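Long-range contacts in chorismate synthase (Aquifex aeolicus, PDB 1Q1L), which probably converts 5-enolpyruvylshikimate-3-phosphate into chorismate and phosphate by an anti-1,4-elimination that depends on reduced FMN: residues I29-L33 with G381-V387; F155-I161 with L375-L379. All coordinates share one frame; numbering follows the deposited sequence.

Contacts 1 and 2, with centres about 10 Å apart, form one continuous patch of packing. Contact 2 is nested along the chain inside the loop that contact 1 closes, and helix 356-379 of contact 2 is followed in the chain, after a short loop, by helix 384-399 of contact 1. Their side chains touch: the selenium SE of Met-384 lies 3.6 Å from CE1 of Phe-155, and CG1 of Val-387 lies 3.4 Å from CZ of Phe-159 and 3.6 Å from CD2 of Leu-379. Both contacts touch the third subunit of the homotetramer. They lie away from the predicted FMN and NADP(+) sites.

Contact 1 of 2, residues I29-L33 with G381-V387; sequences IPANL and GDFMEEV
A single beta bridge, pairing Ala-31 with Phe-383, joins the loop between strand 21-27 and helix 37-48 to the start of helix 384-399. The N of Ala-31 gives a nearly straight hydrogen bond of 2.7 Å to the O of Asp-382, entering 31° out of the carbonyl plane. In return the O of Ala-31 receives the N of Met-384 at 3.0 Å, almost in line with its C=O bond. Because Phe-383 is the N-cap residue, this second donor belongs to the first turn of the helix.

Apolar groups pack beside the bridge. Pro-30 crosses Val-387 at about a right angle, its CG 3.9 Å from CG2 of Val-387, while its CB lies 3.9 Å from the selenium SE of selenomethionine Met-384. That chain bends at both chi2 (-52°) and chi3 (-58°), which brings SE alongside CB of Pro-30; CG of Met-384 meets CB of Leu-33 at 3.9 Å. Just before the helix, the N of Asp-382 bonds to OE1 of Glu-386 in its first turn (2.8 Å), an oxygen that also pairs with Lys-378 of the third subunit; CB of Glu-386 lies over the centre of the Phe-383 ring. Asp-382 itself forms salt bridges with Lys-124 of the second subunit and the same Lys-378.

The Ala-31 carbonyl thus supplies an acceptor to a helix-start N-H, and the positive end of the helix dipole would probably strengthen that bond.

Contact 2 of 2, residues F155-I161 with L375-L379; sequences FLSEFGI and LLEKL
Leu-375, near the end of helix 356-379, meets the end of helix 142-157 through one methyl. From CB, CG goes anti to the backbone N (chi1 -172°) and carries CD2 to the Phe-159 ring. That methyl sits over one face of the ring, 4.0 Å from the centroid and 18° off the normal, a CH-pi contact. It also meets CD1 of Ile-161 tip to tip at 4.0 Å, CD2 of Leu-156 at 4.1 Å and CE2 of Phe-155 at 4.3 Å.

Next along the helix, Leu-376 brings CD2 to 3.5 Å from CZ of Phe-155, with its CG close behind. CE1 of Phe-159 lies 3.4 Å above the plane of the Phe-155 ring, offset toward the rim, with CD1 of Phe-155 at the edge of the Phe-159 ring.

A Schellman motif turns the chain here, with Gly-160 as C-prime residue. The O of Leu-156 accepts the N of Phe-159 and the N of Ile-161 from opposite faces of its plane, and both side chains reach the Leu-375 methyl. Between the two segments all side-chain contacts are apolar, so dispersion and shape hold them, while N-H groups of the turn take up Leu-156 O and Ser-157 O.

Contact 1 of 2, residues I29-L33 with G381-V387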
# COMPACT_ATOMS: atom_id res chain seq x y z
N ILE A 29 11.76 8.34 -8.35
CA ILE A 29 12.49 9.59 -8.57
C ILE A 29 12.31 9.95 -10.04
O ILE A 29 12.53 9.13 -10.91
CB ILE A 29 13.99 9.44 -8.26
CG1 ILE A 29 14.19 9.06 -6.79
CG2 ILE A 29 14.71 10.77 -8.53
CD1 ILE A 29 13.86 10.17 -5.81
N PRO A 30 11.91 11.20 -10.33
CA PRO A 30 11.70 11.60 -11.73
C PRO A 30 12.93 11.44 -12.61
O PRO A 30 14.06 11.37 -12.12
CB PRO A 30 11.27 13.06 -11.61
CG PRO A 30 10.60 13.11 -10.25
CD PRO A 30 11.55 12.30 -9.41
N ALA A 31 12.68 11.40 -13.91
CA ALA A 31 13.74 11.27 -14.91
C ALA A 31 14.44 12.61 -15.12
O ALA A 31 13.85 13.67 -14.89
CB ALA A 31 13.14 10.81 -16.24
N ASN A 32 15.69 12.54 -15.55
CA ASN A 32 16.50 13.72 -15.85
C ASN A 32 17.11 14.41 -14.64
O ASN A 32 17.49 15.58 -14.71
CB ASN A 32 15.69 14.72 -16.69
CG ASN A 32 15.26 14.15 -18.04
OD1 ASN A 32 14.39 14.70 -18.72
ND2 ASN A 32 15.87 13.04 -18.43
N LEU A 33 17.21 13.68 -13.53
CA LEU A 33 17.83 14.21 -12.32
C LEU A 33 19.30 13.81 -12.35
O LEU A 33 19.63 12.63 -12.41
CB LEU A 33 17.20 13.60 -11.07
CG LEU A 33 17.95 13.93 -9.76
CD1 LEU A 33 17.68 15.39 -9.39
CD2 LEU A 33 17.49 13.01 -8.63
N GLY A 381 4.41 14.18 -11.28
CA GLY A 381 5.48 14.36 -12.26
C GLY A 381 6.37 13.15 -12.53
O GLY A 381 6.59 12.32 -11.65
N ASP A 382 6.89 13.07 -13.75
CA ASP A 382 7.75 11.96 -14.14
C ASP A 382 9.15 12.42 -14.58
O ASP A 382 10.06 11.61 -14.71
CB ASP A 382 7.07 11.15 -15.25
CG ASP A 382 5.81 10.43 -14.76
OD1 ASP A 382 5.90 9.65 -13.79
OD2 ASP A 382 4.73 10.63 -15.36
N PHE A 383 9.31 13.72 -14.81
CA PHE A 383 10.61 14.27 -15.17
C PHE A 383 10.81 15.59 -14.44
O PHE A 383 9.86 16.30 -14.15
CB PHE A 383 10.76 14.46 -16.69
CG PHE A 383 9.58 15.12 -17.36
CD1 PHE A 383 8.40 14.40 -17.58
CD2 PHE A 383 9.66 16.43 -17.81
CE1 PHE A 383 7.33 14.99 -18.25
CE2 PHE A 383 8.59 17.03 -18.47
CZ PHE A 383 7.42 16.31 -18.69
N MSE A 384 12.07 15.91 -14.14
CA MSE A 384 12.42 17.11 -13.39
C MSE A 384 11.86 18.44 -13.88
O MSE A 384 11.45 19.27 -13.08
CB MSE A 384 13.94 17.20 -13.25
CG MSE A 384 14.54 16.10 -12.38
SE MSE A 384 13.69 15.95 -10.64
CE MSE A 384 13.99 17.75 -10.00
N GLU A 385 11.86 18.63 -15.19
CA GLU A 385 11.35 19.86 -15.78
C GLU A 385 9.88 20.06 -15.37
O GLU A 385 9.45 21.16 -15.04
CB GLU A 385 11.45 19.79 -17.30
CG GLU A 385 12.88 19.67 -17.87
CD GLU A 385 13.63 18.39 -17.48
OE1 GLU A 385 13.10 17.27 -17.68
OE2 GLU A 385 14.77 18.51 -16.98
N GLU A 386 9.13 18.96 -15.39
CA GLU A 386 7.70 18.96 -15.06
C GLU A 386 7.45 19.27 -13.57
O GLU A 386 6.61 20.09 -13.22
CB GLU A 386 7.13 17.59 -15.43
CG GLU A 386 5.66 17.40 -15.21
CD GLU A 386 5.17 16.09 -15.81
OE1 GLU A 386 5.61 15.00 -15.35
OE2 GLU A 386 4.35 16.15 -16.75
N VAL A 387 8.20 18.59 -12.71
CA VAL A 387 8.06 18.77 -11.27
C VAL A 387 8.49 20.18 -10.84
O VAL A 387 7.83 20.81 -10.02
CB VAL A 387 8.90 17.72 -10.50
CG1 VAL A 387 8.69 17.87 -9.01
CG2 VAL A 387 8.51 16.32 -10.95

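Contact 2 of 2, residues F155-I161 with L375-L379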
# COMPACT_ATOMS: atom_id res chain seq x y z
N PHE A 155 17.57 14.94 -5.06
CA PHE A 155 16.29 15.35 -5.62
C PHE A 155 15.78 16.64 -4.96
O PHE A 155 15.39 17.59 -5.63
CB PHE A 155 15.25 14.23 -5.43
CG PHE A 155 13.85 14.64 -5.79
CD1 PHE A 155 13.49 14.91 -7.11
CD2 PHE A 155 12.89 14.80 -4.79
CE1 PHE A 155 12.20 15.34 -7.42
CE2 PHE A 155 11.60 15.23 -5.09
CZ PHE A 155 11.25 15.50 -6.41
N LEU A 156 15.81 16.67 -3.63
CA LEU A 156 15.34 17.82 -2.86
C LEU A 156 16.14 19.09 -3.08
O LEU A 156 15.59 20.20 -3.07
CB LEU A 156 15.36 17.50 -1.36
CG LEU A 156 14.31 16.53 -0.82
CD1 LEU A 156 14.60 16.26 0.65
CD2 LEU A 156 12.92 17.11 -1.00
N SER A 157 17.45 18.94 -3.26
CA SER A 157 18.31 20.09 -3.48
C SER A 157 17.96 20.82 -4.76
O SER A 157 18.25 22.01 -4.89
CB SER A 157 19.78 19.65 -3.50
OG SER A 157 20.02 18.72 -4.53
N GLU A 158 17.35 20.13 -5.72
CA GLU A 158 16.98 20.75 -6.98
C GLU A 158 15.92 21.81 -6.74
O GLU A 158 15.69 22.69 -7.58
CB GLU A 158 16.42 19.72 -7.97
CG GLU A 158 17.41 18.64 -8.41
CD GLU A 158 18.59 19.20 -9.18
OE1 GLU A 158 18.38 20.06 -10.06
OE2 GLU A 158 19.73 18.76 -8.92
N PHE A 159 15.24 21.72 -5.60
CA PHE A 159 14.21 22.69 -5.26
C PHE A 159 14.72 23.64 -4.18
O PHE A 159 13.96 24.41 -3.61
CB PHE A 159 12.95 21.99 -4.77
CG PHE A 159 12.44 20.93 -5.71
CD1 PHE A 159 12.93 19.64 -5.65
CD2 PHE A 159 11.49 21.26 -6.68
CE1 PHE A 159 12.49 18.67 -6.56
CE2 PHE A 159 11.05 20.30 -7.59
CZ PHE A 159 11.55 19.00 -7.53
N GLY A 160 16.02 23.56 -3.90
CA GLY A 160 16.61 24.43 -2.89
C GLY A 160 16.38 23.95 -1.47
O GLY A 160 16.69 24.67 -0.51
N ILE A 161 15.85 22.73 -1.33
CA ILE A 161 15.58 22.16 -0.02
C ILE A 161 16.85 21.51 0.53
O ILE A 161 17.43 20.60 -0.07
CB ILE A 161 14.41 21.13 -0.09
CG1 ILE A 161 13.10 21.88 -0.37
CG2 ILE A 161 14.32 20.33 1.20
CD1 ILE A 161 11.90 20.99 -0.65
N LEU A 375 6.90 15.61 -1.18
CA LEU A 375 6.96 16.63 -2.20
C LEU A 375 6.42 16.06 -3.51
O LEU A 375 5.63 16.71 -4.20
CB LEU A 375 8.39 17.13 -2.39
CG LEU A 375 8.55 18.34 -3.31
CD1 LEU A 375 7.66 19.48 -2.83
CD2 LEU A 375 10.00 18.78 -3.36
N LEU A 376 6.81 14.83 -3.84
CA LEU A 376 6.34 14.20 -5.06
C LEU A 376 4.84 13.93 -4.99
O LEU A 376 4.15 13.99 -6.01
CB LEU A 376 7.10 12.89 -5.30
CG LEU A 376 8.53 13.09 -5.82
CD1 LEU A 376 9.31 11.79 -5.72
CD2 LEU A 376 8.48 13.60 -7.26
N GLU A 377 4.34 13.66 -3.79
CA GLU A 377 2.91 13.41 -3.56
C GLU A 377 2.10 14.66 -3.90
O GLU A 377 1.01 14.58 -4.47
CB GLU A 377 2.68 13.05 -2.08
CG GLU A 377 1.24 12.84 -1.69
CD GLU A 377 1.05 12.68 -0.18
OE1 GLU A 377 -0.05 12.28 0.25
OE2 GLU A 377 2.01 12.96 0.59
N LYS A 378 2.65 15.82 -3.55
CA LYS A 378 2.00 17.10 -3.80
C LYS A 378 2.13 17.53 -5.26
O LYS A 378 1.16 17.99 -5.87
CB LYS A 378 2.62 18.17 -2.90
CG LYS A 378 2.15 19.59 -3.18
CD LYS A 378 0.67 19.76 -2.89
CE LYS A 378 0.26 21.21 -3.05
NZ LYS A 378 -1.19 21.44 -2.79
N LEU A 379 3.33 17.38 -5.81
CA LEU A 379 3.62 17.80 -7.18
C LEU A 379 3.33 16.79 -8.29
O LEU A 379 2.88 17.19 -9.36
CB LEU A 379 5.09 18.23 -7.26
CG LEU A 379 5.47 19.69 -6.99
CD1 LEU A 379 4.52 20.35 -6.01
CD2 LEU A 379 6.90 19.73 -6.48